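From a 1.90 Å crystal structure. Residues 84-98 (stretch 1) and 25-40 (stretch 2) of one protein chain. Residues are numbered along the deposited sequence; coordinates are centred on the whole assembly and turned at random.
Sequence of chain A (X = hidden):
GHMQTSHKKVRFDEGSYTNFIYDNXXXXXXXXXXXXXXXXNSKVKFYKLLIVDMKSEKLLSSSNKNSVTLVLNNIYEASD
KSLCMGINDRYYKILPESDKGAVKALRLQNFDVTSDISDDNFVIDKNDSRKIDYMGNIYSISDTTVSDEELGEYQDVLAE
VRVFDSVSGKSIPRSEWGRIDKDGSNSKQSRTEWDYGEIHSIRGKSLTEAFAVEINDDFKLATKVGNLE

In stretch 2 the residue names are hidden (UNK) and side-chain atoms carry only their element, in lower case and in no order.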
ATOM      1  N   CYS A  84      -7.781   5.162  17.164  1.00 15.66           N
ATOM      2  CA  CYS A  84      -7.536   6.009  16.007  1.00 13.57           C
ATOM      3  C   CYS A  84      -6.718   7.235  16.389  1.00 15.91           C
ATOM      4  O   CYS A  84      -6.517   7.526  17.575  1.00 19.51           O
ATOM      5  CB  CYS A  84      -8.857   6.424  15.350  1.00 18.27           C
ATOM      6  SG  CYS A  84      -9.939   7.398  16.426  1.00 21.89           S
HETATM    7  N   MSE A  85      -6.223   7.935  15.372  1.00 12.88           N
HETATM    8  CA  MSE A  85      -5.336   9.052  15.589  1.00 13.93           C
HETATM    9  C   MSE A  85      -5.875  10.276  14.886  1.00 14.36           C
HETATM   10  O   MSE A  85      -6.372  10.184  13.766  1.00 15.24           O
HETATM   11  CB  MSE A  85      -3.933   8.740  15.091  1.00 13.74           C
HETATM   12  CG  MSE A  85      -2.960   9.887  15.330  1.00 15.69           C
HETATM   13 SE   MSE A  85      -1.156   9.404  14.802  1.00 26.99          SE
HETATM   14  CE  MSE A  85      -0.814   8.012  16.155  1.00 17.90           C
ATOM     15  N   GLY A  86      -5.784  11.426  15.545  1.00 17.56           N
ATOM     16  CA  GLY A  86      -6.156  12.670  14.889  1.00 18.03           C
ATOM     17  C   GLY A  86      -5.113  13.036  13.849  1.00 15.28           C
ATOM     18  O   GLY A  86      -3.924  13.150  14.166  1.00 16.24           O
ATOM     19  N   ILE A  87      -5.554  13.188  12.601  1.00 13.40           N
ATOM     20  CA  ILE A  87      -4.686  13.621  11.523  1.00 13.69           C
ATOM     21  C   ILE A  87      -5.324  14.829  10.853  1.00 14.99           C
ATOM     22  O   ILE A  87      -6.344  14.699  10.177  1.00 13.78           O
ATOM     23  CB  ILE A  87      -4.454  12.547  10.439  1.00 17.19           C
ATOM     24  CG1 ILE A  87      -4.154  11.171  11.056  1.00 14.55           C
ATOM     25  CG2 ILE A  87      -3.320  13.002   9.515  1.00 16.38           C
ATOM     26  CD1 ILE A  87      -2.862  11.099  11.807  1.00 20.87           C
ATOM     27  N   ASN A  88      -4.706  15.986  11.026  1.00 15.74           N
ATOM     28  CA  ASN A  88      -5.295  17.246  10.572  1.00 15.55           C
ATOM     29  C   ASN A  88      -6.720  17.332  11.092  1.00 15.19           C
ATOM     30  O   ASN A  88      -6.917  17.257  12.301  1.00 15.15           O
ATOM     31  CB  ASN A  88      -5.209  17.376   9.050  1.00 18.48           C
ATOM     32  CG  ASN A  88      -3.788  17.675   8.598  1.00 21.34           C
ATOM     33  OD1 ASN A  88      -2.873  17.647   9.416  1.00 19.77           O
ATOM     34  ND2 ASN A  88      -3.596  17.968   7.314  1.00 22.59           N
ATOM     35  N   ASP A  89      -7.702  17.459  10.205  1.00 15.26           N
ATOM     36  CA  ASP A  89      -9.087  17.623  10.643  1.00 17.59           C
ATOM     37  C   ASP A  89      -9.871  16.310  10.656  1.00 21.49           C
ATOM     38  O   ASP A  89     -11.088  16.328  10.774  1.00 17.21           O
ATOM     39  CB  ASP A  89      -9.817  18.633   9.747  1.00 17.50           C
ATOM     40  CG  ASP A  89      -9.881  18.181   8.296  1.00 30.16           C
ATOM     41  OD1 ASP A  89      -8.942  17.488   7.845  1.00 24.90           O
ATOM     42  OD2 ASP A  89     -10.873  18.505   7.606  1.00 30.90           O
ATOM     43  N   ARG A  90      -9.178  15.177  10.546  1.00 17.17           N
ATOM     44  CA  ARG A  90      -9.853  13.885  10.498  1.00 16.24           C
ATOM     45  C   ARG A  90      -9.318  12.936  11.559  1.00 17.58           C
ATOM     46  O   ARG A  90      -8.446  13.297  12.344  1.00 13.96           O
ATOM     47  CB  ARG A  90      -9.691  13.249   9.120  1.00 17.97           C
ATOM     48  CG  ARG A  90     -10.395  14.014   8.008  1.00 26.49           C
ATOM     49  CD  ARG A  90      -9.617  13.873   6.719  1.00 31.50           C
ATOM     50  NE  ARG A  90     -10.364  14.344   5.564  1.00 37.52           N
ATOM     51  CZ  ARG A  90     -10.219  13.855   4.337  1.00 39.21           C
ATOM     52  NH1 ARG A  90      -9.356  12.875   4.110  1.00 31.17           N
ATOM     53  NH2 ARG A  90     -10.943  14.339   3.337  1.00 46.79           N
ATOM     54  N   TYR A  91      -9.861  11.723  11.558  1.00 14.41           N
ATOM     55  CA  TYR A  91      -9.410  10.646  12.434  1.00 17.18           C
ATOM     56  C   TYR A  91      -9.175   9.395  11.604  1.00 16.48           C
ATOM     57  O   TYR A  91     -10.000   9.046  10.758  1.00 15.70           O
ATOM     58  CB  TYR A  91     -10.436  10.350  13.519  1.00 18.30           C
ATOM     59  CG  TYR A  91     -10.798  11.550  14.366  1.00 18.71           C
ATOM     60  CD1 TYR A  91     -11.773  12.447  13.949  1.00 21.76           C
ATOM     61  CD2 TYR A  91     -10.182  11.768  15.590  1.00 18.65           C
ATOM     62  CE1 TYR A  91     -12.119  13.534  14.724  1.00 24.59           C
ATOM     63  CE2 TYR A  91     -10.524  12.856  16.374  1.00 23.76           C
ATOM     64  CZ  TYR A  91     -11.493  13.735  15.932  1.00 27.92           C
ATOM     65  OH  TYR A  91     -11.835  14.821  16.710  1.00 29.68           O
ATOM     66  N   TYR A  92      -8.057   8.717  11.842  1.00 14.54           N
ATOM     67  CA  TYR A  92      -7.760   7.519  11.073  1.00 13.38           C
ATOM     68  C   TYR A  92      -7.419   6.381  12.008  1.00 14.30           C
ATOM     69  O   TYR A  92      -6.679   6.568  12.974  1.00 12.56           O
ATOM     70  CB  TYR A  92      -6.616   7.778  10.088  1.00 14.50           C
ATOM     71  CG  TYR A  92      -7.047   8.578   8.883  1.00 17.66           C
ATOM     72  CD1 TYR A  92      -6.987   9.966   8.888  1.00 18.34           C
ATOM     73  CD2 TYR A  92      -7.530   7.940   7.739  1.00 16.16           C
ATOM     74  CE1 TYR A  92      -7.400  10.699   7.785  1.00 19.87           C
ATOM     75  CE2 TYR A  92      -7.930   8.664   6.633  1.00 21.80           C
ATOM     76  CZ  TYR A  92      -7.865  10.042   6.664  1.00 24.23           C
ATOM     77  OH  TYR A  92      -8.267  10.769   5.571  1.00 33.28           O
ATOM     78  N   LYS A  93      -7.982   5.209  11.722  1.00 13.92           N
ATOM     79  CA  LYS A  93      -7.743   4.023  12.536  1.00 11.59           C
ATOM     80  C   LYS A  93      -6.262   3.695  12.552  1.00 11.97           C
ATOM     81  O   LYS A  93      -5.579   3.885  11.547  1.00 13.42           O
ATOM     82  CB  LYS A  93      -8.541   2.828  11.985  1.00  9.02           C
ATOM     83  CG  LYS A  93      -8.500   1.567  12.858  1.00 12.97           C
ATOM     84  CD  LYS A  93      -9.265   0.381  12.191  1.00 15.83           C
ATOM     85  CE  LYS A  93     -10.758   0.630  12.093  1.00 21.77           C
ATOM     86  NZ  LYS A  93     -11.498  -0.445  11.315  1.00 20.71           N
ATOM     87  N   ILE A  94      -5.768   3.224  13.693  1.00 12.20           N
ATOM     88  CA  ILE A  94      -4.415   2.692  13.760  1.00 11.98           C
ATOM     89  C   ILE A  94      -4.529   1.183  13.982  1.00 12.56           C
ATOM     90  O   ILE A  94      -5.497   0.713  14.585  1.00 14.87           O
ATOM     91  CB  ILE A  94      -3.561   3.335  14.880  1.00 10.29           C
ATOM     92  CG1 ILE A  94      -4.180   3.093  16.264  1.00 14.10           C
ATOM     93  CG2 ILE A  94      -3.314   4.831  14.598  1.00 13.90           C
ATOM     94  CD1 ILE A  94      -3.228   3.366  17.421  1.00 16.08           C
ATOM     95  N   LEU A  95      -3.553   0.438  13.478  1.00 10.81           N
ATOM     96  CA  LEU A  95      -3.545  -1.018  13.591  1.00 10.21           C
ATOM     97  C   LEU A  95      -2.148  -1.491  13.953  1.00 11.98           C
ATOM     98  O   LEU A  95      -1.175  -0.814  13.649  1.00 10.65           O
ATOM     99  CB  LEU A  95      -3.992  -1.669  12.266  1.00 10.91           C
ATOM    100  CG  LEU A  95      -5.472  -1.620  11.868  1.00 10.87           C
ATOM    101  CD1 LEU A  95      -5.691  -2.221  10.475  1.00  9.77           C
ATOM    102  CD2 LEU A  95      -6.365  -2.328  12.912  1.00 10.32           C
ATOM    103  N   PRO A  96      -2.041  -2.666  14.589  1.00 13.68           N
ATOM    104  CA  PRO A  96      -0.717  -3.259  14.818  1.00 13.11           C
ATOM    105  C   PRO A  96      -0.013  -3.511  13.485  1.00 13.25           C
ATOM    106  O   PRO A  96      -0.681  -3.724  12.472  1.00 11.65           O
ATOM    107  CB  PRO A  96      -1.022  -4.593  15.528  1.00 15.89           C
ATOM    108  CG  PRO A  96      -2.475  -4.535  15.914  1.00 18.17           C
ATOM    109  CD  PRO A  96      -3.149  -3.527  15.039  1.00 11.94           C
ATOM    110  N   GLU A  97       1.311  -3.496  13.487  1.00 13.28           N
ATOM    111  CA  GLU A  97       2.088  -3.733  12.275  1.00 12.72           C
ATOM    112  C   GLU A  97       1.894  -5.135  11.720  1.00 19.32           C
ATOM    113  O   GLU A  97       2.172  -5.385  10.550  1.00 14.30           O
ATOM    114  CB  GLU A  97       3.580  -3.486  12.544  1.00 16.51           C
ATOM    115  CG  GLU A  97       3.936  -2.017  12.769  1.00 17.90           C
ATOM    116  CD  GLU A  97       3.942  -1.194  11.485  1.00 18.30           C
ATOM    117  OE1 GLU A  97       3.465  -1.695  10.452  1.00 20.45           O
ATOM    118  OE2 GLU A  97       4.442  -0.045  11.505  1.00 23.86           O
ATOM    119  N   SER A  98       1.396  -6.049  12.547  1.00 14.37           N
ATOM    120  CA  SER A  98       1.047  -7.381  12.059  1.00 18.22           C
ATOM    121  C   SER A  98      -0.010  -7.330  10.951  1.00 16.68           C
ATOM    122  O   SER A  98      -0.169  -8.291  10.185  1.00 17.95           O
ATOM    123  CB  SER A  98       0.545  -8.247  13.211  1.00 21.09           C
ATOM    124  OG  SER A  98      -0.687  -7.748  13.696  1.00 21.86           O
ATOM    125  N   UNK A  25       4.480  -1.041  21.786  1.00 21.25           N
ATOM    126  CA  UNK A  25       3.933  -1.882  20.715  1.00 21.93           C
ATOM    127  C   UNK A  25       3.988  -1.128  19.387  1.00 20.79           C
ATOM    128  O   UNK A  25       3.853   0.086  19.365  1.00 20.02           O
ATOM    129  c   UNK A  25       0.395  -4.373  21.090  1.00 40.33           C
ATOM    130  n   UNK A  25      -1.015  -4.885  21.197  1.00 42.07           N
ATOM    131  c   UNK A  25       2.491  -2.296  21.023  1.00 26.37           C
ATOM    132  c   UNK A  25       2.328  -3.193  22.242  1.00 31.39           C
ATOM    133  c   UNK A  25       0.881  -3.682  22.369  1.00 36.83           C
ATOM    134  N   UNK A  26       4.195  -1.846  18.288  1.00 17.07           N
ATOM    135  CA  UNK A  26       4.321  -1.199  16.989  1.00 17.81           C
ATOM    136  C   UNK A  26       2.991  -1.124  16.244  1.00 17.57           C
ATOM    137  O   UNK A  26       2.296  -2.133  16.094  1.00 15.00           O
ATOM    138  o   UNK A  26       6.638  -1.862  16.735  1.00 28.09           O
ATOM    139  c   UNK A  26       5.353  -1.935  16.133  1.00 24.63           C
ATOM    140  N   UNK A  27       2.675   0.072  15.755  1.00 16.21           N
ATOM    141  CA  UNK A  27       1.426   0.348  15.042  1.00 16.36           C
ATOM    142  C   UNK A  27       1.684   1.085  13.745  1.00 15.82           C
ATOM    143  O   UNK A  27       2.745   1.692  13.575  1.00 17.48           O
ATOM    144  c   UNK A  27       0.043   0.652  17.192  1.00 16.63           C
ATOM    145  c   UNK A  27       0.764   0.887  18.361  1.00 20.49           C
ATOM    146  c   UNK A  27      -1.573  -0.595  18.474  1.00 20.17           C
ATOM    147  c   UNK A  27       0.498   1.225  15.884  1.00 13.30           C
ATOM    148  c   UNK A  27      -0.829  -0.363  19.622  1.00 25.56           C
ATOM    149  c   UNK A  27      -1.135  -0.087  17.275  1.00 13.30           C
ATOM    150  c   UNK A  27       0.333   0.382  19.572  1.00 22.13           C
ATOM    151  o   UNK A  27      -1.257  -0.860  20.827  1.00 27.18           O
ATOM    152  N   UNK A  28       0.690   1.115  12.857  1.00 12.05           N
ATOM    153  CA  UNK A  28       0.736   2.102  11.784  1.00 13.22           C
ATOM    154  C   UNK A  28      -0.592   2.841  11.633  1.00 12.09           C
ATOM    155  O   UNK A  28      -1.648   2.342  12.007  1.00 10.15           O
ATOM    156  c   UNK A  28      -1.004  -1.619   9.751  1.00 12.37           C
ATOM    157  c   UNK A  28      -0.525   0.878   8.654  1.00 12.73           C
ATOM    158  c   UNK A  28      -1.668  -1.236   8.576  1.00 11.35           C
ATOM    159  c   UNK A  28      -0.091  -0.740  10.356  1.00 11.99           C
ATOM    160  c   UNK A  28       1.159   1.466  10.447  1.00 12.40           C
ATOM    161  c   UNK A  28      -1.429   0.018   8.034  1.00 12.67           C
ATOM    162  c   UNK A  28       0.138   0.520   9.823  1.00 10.81           C
ATOM    163  N   UNK A  29      -0.525   4.066  11.124  1.00 10.29           N
ATOM    164  CA  UNK A  29      -1.740   4.796  10.771  1.00 11.35           C
ATOM    165  C   UNK A  29      -2.273   4.266   9.444  1.00 12.35           C
ATOM    166  O   UNK A  29      -1.564   4.271   8.433  1.00 13.83           O
ATOM    167  c   UNK A  29      -2.833   7.059  10.556  1.00 15.00           C
ATOM    168  c   UNK A  29      -0.664   6.823  11.826  1.00 13.94           C
ATOM    169  c   UNK A  29      -1.498   6.310  10.640  1.00 13.44           C
ATOM    170  N   UNK A  30      -3.523   3.822   9.452  1.00 12.38           N
ATOM    171  CA  UNK A  30      -4.163   3.289   8.259  1.00 11.43           C
ATOM    172  C   UNK A  30      -4.864   4.373   7.458  1.00 12.62           C
ATOM    173  O   UNK A  30      -4.980   5.514   7.906  1.00 13.25           O
ATOM    174  c   UNK A  30      -4.702   1.206   9.587  1.00 10.99           C
ATOM    175  c   UNK A  30      -5.231   2.247   8.594  1.00 11.45           C
ATOM    176  o   UNK A  30      -6.352   2.927   9.171  1.00 13.09           O
ATOM    177  N   UNK A  31      -5.380   3.981   6.294  1.00 12.26           N
ATOM    178  CA  UNK A  31      -6.160   4.886   5.455  1.00 12.75           C
ATOM    179  C   UNK A  31      -7.661   4.757   5.752  1.00 20.19           C
ATOM    180  O   UNK A  31      -8.498   5.273   4.999  1.00 18.80           O
ATOM    181  c   UNK A  31      -5.896   4.595   3.977  1.00 14.20           C
ATOM    182  o   UNK A  31      -5.977   6.932   3.455  1.00 26.29           O
ATOM    183  o   UNK A  31      -6.836   5.554   1.982  1.00 27.46           O
ATOM    184  c   UNK A  31      -6.262   5.783   3.072  1.00 22.06           C
ATOM    185  N   UNK A  32      -7.999   4.052   6.834  1.00 14.88           N
ATOM    186  CA  UNK A  32      -9.395   3.897   7.264  1.00 14.99           C
ATOM    187  C   UNK A  32      -9.858   5.095   8.085  1.00 16.44           C
ATOM    188  O   UNK A  32      -9.511   5.209   9.253  1.00 14.04           O
ATOM    189  c   UNK A  32      -9.985  -0.405   5.696  1.00 17.85           C
ATOM    190  c   UNK A  32      -9.214   1.352   7.339  1.00 14.85           C
ATOM    191  n   UNK A  32     -11.131  -1.131   5.035  1.00 19.36           N
ATOM    192  c   UNK A  32     -10.370   0.890   6.425  1.00 17.56           C
ATOM    193  c   UNK A  32      -9.565   2.618   8.093  1.00 16.67           C
ATOM    194  N   UNK A  33     -10.657   5.978   7.493  1.00 16.35           N
ATOM    195  CA  UNK A  33     -11.088   7.167   8.227  1.00 16.29           C
ATOM    196  C   UNK A  33     -12.222   6.825   9.183  1.00 17.72           C
ATOM    197  O   UNK A  33     -13.109   6.030   8.858  1.00 18.57           O
ATOM    198  c   UNK A  33     -12.120   9.493   7.955  1.00 21.00           C
ATOM    199  o   UNK A  33     -12.915  11.685   7.496  1.00 27.55           O
ATOM    200  c   UNK A  33     -11.518   8.280   7.257  1.00 19.46           C
ATOM    201  o   UNK A  33     -12.277  10.482   5.778  1.00 27.78           O
ATOM    202  c   UNK A  33     -12.463  10.632   7.003  1.00 28.89           C
ATOM    203  N   UNK A  34     -12.171   7.407  10.375  1.00 18.79           N
ATOM    204  CA  UNK A  34     -13.223   7.252  11.375  1.00 20.22           C
ATOM    205  C   UNK A  34     -14.035   8.545  11.487  1.00 22.49           C
ATOM    206  O   UNK A  34     -13.467   9.598  11.775  1.00 20.49           O
ATOM    207  c   UNK A  34     -13.736   6.713  13.796  1.00 19.42           C
ATOM    208  c   UNK A  34     -12.342   4.476  12.172  1.00 23.16           C
ATOM    209  c   UNK A  34     -11.690   5.720  12.692  1.00 22.16           C
ATOM    210  c   UNK A  34     -12.633   6.925  12.763  1.00 20.99           C
ATOM    211  N   UNK A  35     -15.358   8.477  11.273  1.00 24.98           N
ATOM    212  CA  UNK A  35     -16.159   9.704  11.408  1.00 26.00           C
ATOM    213  C   UNK A  35     -16.103  10.248  12.828  1.00 29.23           C
ATOM    214  O   UNK A  35     -16.020   9.471  13.784  1.00 27.70           O
ATOM    215  c   UNK A  35     -16.198   7.303  10.970  1.00 28.46           C
ATOM    216  c   UNK A  35     -17.425   7.929  10.353  1.00 28.34           C
ATOM    217  c   UNK A  35     -17.584   9.250  11.053  1.00 33.37           C
ATOM    218  N   UNK A  36     -16.153  11.568  12.967  1.00 29.23           N
ATOM    219  CA  UNK A  36     -15.999  12.210  14.267  1.00 28.97           C
ATOM    220  C   UNK A  36     -17.028  11.697  15.266  1.00 25.67           C
ATOM    221  O   UNK A  36     -16.755  11.606  16.456  1.00 30.35           O
ATOM    222  n   UNK A  36     -15.560  15.184  17.507  1.00 40.41           N
ATOM    223  c   UNK A  36     -16.205  14.762  16.427  1.00 38.89           C
ATOM    224  o   UNK A  36     -17.422  14.580  16.408  1.00 44.99           O
ATOM    225  c   UNK A  36     -15.367  14.521  15.193  1.00 38.35           C
ATOM    226  c   UNK A  36     -16.109  13.732  14.123  1.00 32.42           C
ATOM    227  N   UNK A  37     -18.208  11.350  14.770  1.00 26.56           N
ATOM    228  CA  UNK A  37     -19.287  10.893  15.643  1.00 35.53           C
ATOM    229  C   UNK A  37     -18.990   9.535  16.276  1.00 36.99           C
ATOM    230  O   UNK A  37     -19.607   9.167  17.273  1.00 33.06           O
ATOM    231  c   UNK A  37     -20.122  11.182  12.394  1.00 46.80           C
ATOM    232  c   UNK A  37     -20.612  10.832  14.874  1.00 36.37           C
ATOM    233  o   UNK A  37     -19.271  12.070  12.651  1.00 41.76           O
ATOM    234  c   UNK A  37     -20.533  10.195  13.491  1.00 41.05           C
ATOM    235  o   UNK A  37     -20.644  11.057  11.264  1.00 52.72           O
ATOM    236  N   UNK A  38     -18.038   8.801  15.705  1.00 31.74           N
ATOM    237  CA  UNK A  38     -17.659   7.490  16.227  1.00 25.64           C
ATOM    238  C   UNK A  38     -16.409   7.531  17.097  1.00 29.91           C
ATOM    239  O   UNK A  38     -15.912   6.494  17.541  1.00 27.71           O
ATOM    240  c   UNK A  38     -18.753   6.081  14.432  1.00 35.48           C
ATOM    241  n   UNK A  38     -18.744   5.898  13.114  1.00 33.34           N
ATOM    242  o   UNK A  38     -19.761   5.921  15.118  1.00 38.45           O
ATOM    243  c   UNK A  38     -17.447   6.511  15.073  1.00 25.95           C
ATOM    244  N   UNK A  39     -15.894   8.730  17.341  1.00 23.96           N
ATOM    245  CA  UNK A  39     -14.683   8.867  18.123  1.00 24.59           C
ATOM    246  C   UNK A  39     -15.047   9.206  19.559  1.00 31.88           C
ATOM    247  O   UNK A  39     -15.839  10.115  19.806  1.00 31.49           O
ATOM    248  c   UNK A  39     -13.223   9.476  16.178  1.00 26.18           C
ATOM    249  c   UNK A  39     -13.752   9.940  17.527  1.00 28.96           C
ATOM    250  c   UNK A  39     -12.611  10.248  18.470  1.00 25.89           C
ATOM    251  N   UNK A  40     -14.494   8.460  20.507  1.00 29.46           N
ATOM    252  CA  UNK A  40     -14.805   8.688  21.912  1.00 34.23           C
ATOM    253  C   UNK A  40     -13.625   9.265  22.689  1.00 36.08           C
ATOM    254  O   UNK A  40     -12.987  10.212  22.238  1.00 40.29           O
ATOM    255  c   UNK A  40     -16.617   6.923  21.966  1.00 37.91           C
ATOM    256  o   UNK A  40     -17.304   7.675  21.268  1.00 38.67           O
ATOM    257  c   UNK A  40     -15.295   7.391  22.553  1.00 33.73           C
ATOM    258  n   UNK A  40     -16.988   5.683  22.258  1.00 38.23           N
TER
HETATM  259  O   HOH W   1     -12.598  11.792  10.317  1.00 18.08           O
HETATM  260  O   HOH W   2      -9.863   9.739   4.004  1.00 34.07           O

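Position 25 carries four carbons in a row ending in a nitrogen. The chain makes no close contact with stretch 1. It is Lys-25.

Position 26 has one carbon and one oxygen. Its CB lies 3.7 Å from Glu-97 CG, and its backbone O accepts a hydrogen bond from Glu-97 N (3.1 Å). It is Ser-26.

Position 27 has one carbon, then a six-carbon ring bearing an oxygen. Ile-94 CD1 sits over one ring face. This is Tyr-27, with CD1 4.0 Å from Ile-94 CD1.

Position 28 has one carbon and a bare six-carbon ring. Its N and O pair with Leu-95 O (2.8 Å) and Leu-95 N (3.1 Å). This is Phe-28; its CE1 lies 3.9 Å from Leu-95 CB.

Position 29 has three carbons, forked at the first. They meet Met-85, Ile-87, Tyr-92 and Ile-94. This is Val-29, with CG1 3.9 Å from Tyr-92 CB and CG2 4.0 Å from Met-85 SE.

Position 30 has one carbon carrying an oxygen and a carbon. The oxygen reaches the carbonyl of Lys-93. This is Thr-30: both its N (2.9 Å) and its OG1 (2.7 Å) donate to Lys-93 O.

Position 31 has two carbons, the second carrying two oxygens. It borders the edge of the Tyr-92 ring. It is Asp-31, at a corner in the chain.

Position 32 again shows four carbons ending in nitrogen. Its O accepts from Lys-93 N (2.9 Å). It is Lys-32.

Position 33 has three carbons, the third carrying two oxygens. They approach Arg-90. This is Glu-33; OE1 is 4.1 Å from Arg-90 NH1, over the guanidinium face, too far for a salt bridge.

Position 34 has four carbons, forked at the first, with one two-carbon arm. Its N donates to Tyr-91 O (2.7 Å). This is Ile-34, with CG1 3.9 Å from Cys-84 CB.

Position 35 closes three carbons onto its own N and touches nothing in stretch 1. It is Pro-35.

Position 36 has three carbons, the third bearing oxygen and nitrogen. It meets the Tyr-91 ring. It is Gln-36.

Positions 37 and 38 stay clear. Three carbons with two oxygens make Glu-37; two carbons with oxygen and nitrogen make Asn-38.

Position 39 has three forked carbons over the Tyr-91 ring. This is Val-39, with CG2 3.9 Å from the ring centroid.

Position 40 has two carbons, the second carrying an oxygen and a nitrogen; its CA-to-CB bond points away from stretch 1, and it makes no contact there. It is Asn-40.

Antiparallel backbone pairing holds the stretches together, with a bulge between Tyr-92 and Ile-94. Apolar packing around Val-29 backs it.

Stretch 2 (25-40) KSYFVTDKEIPQENVN
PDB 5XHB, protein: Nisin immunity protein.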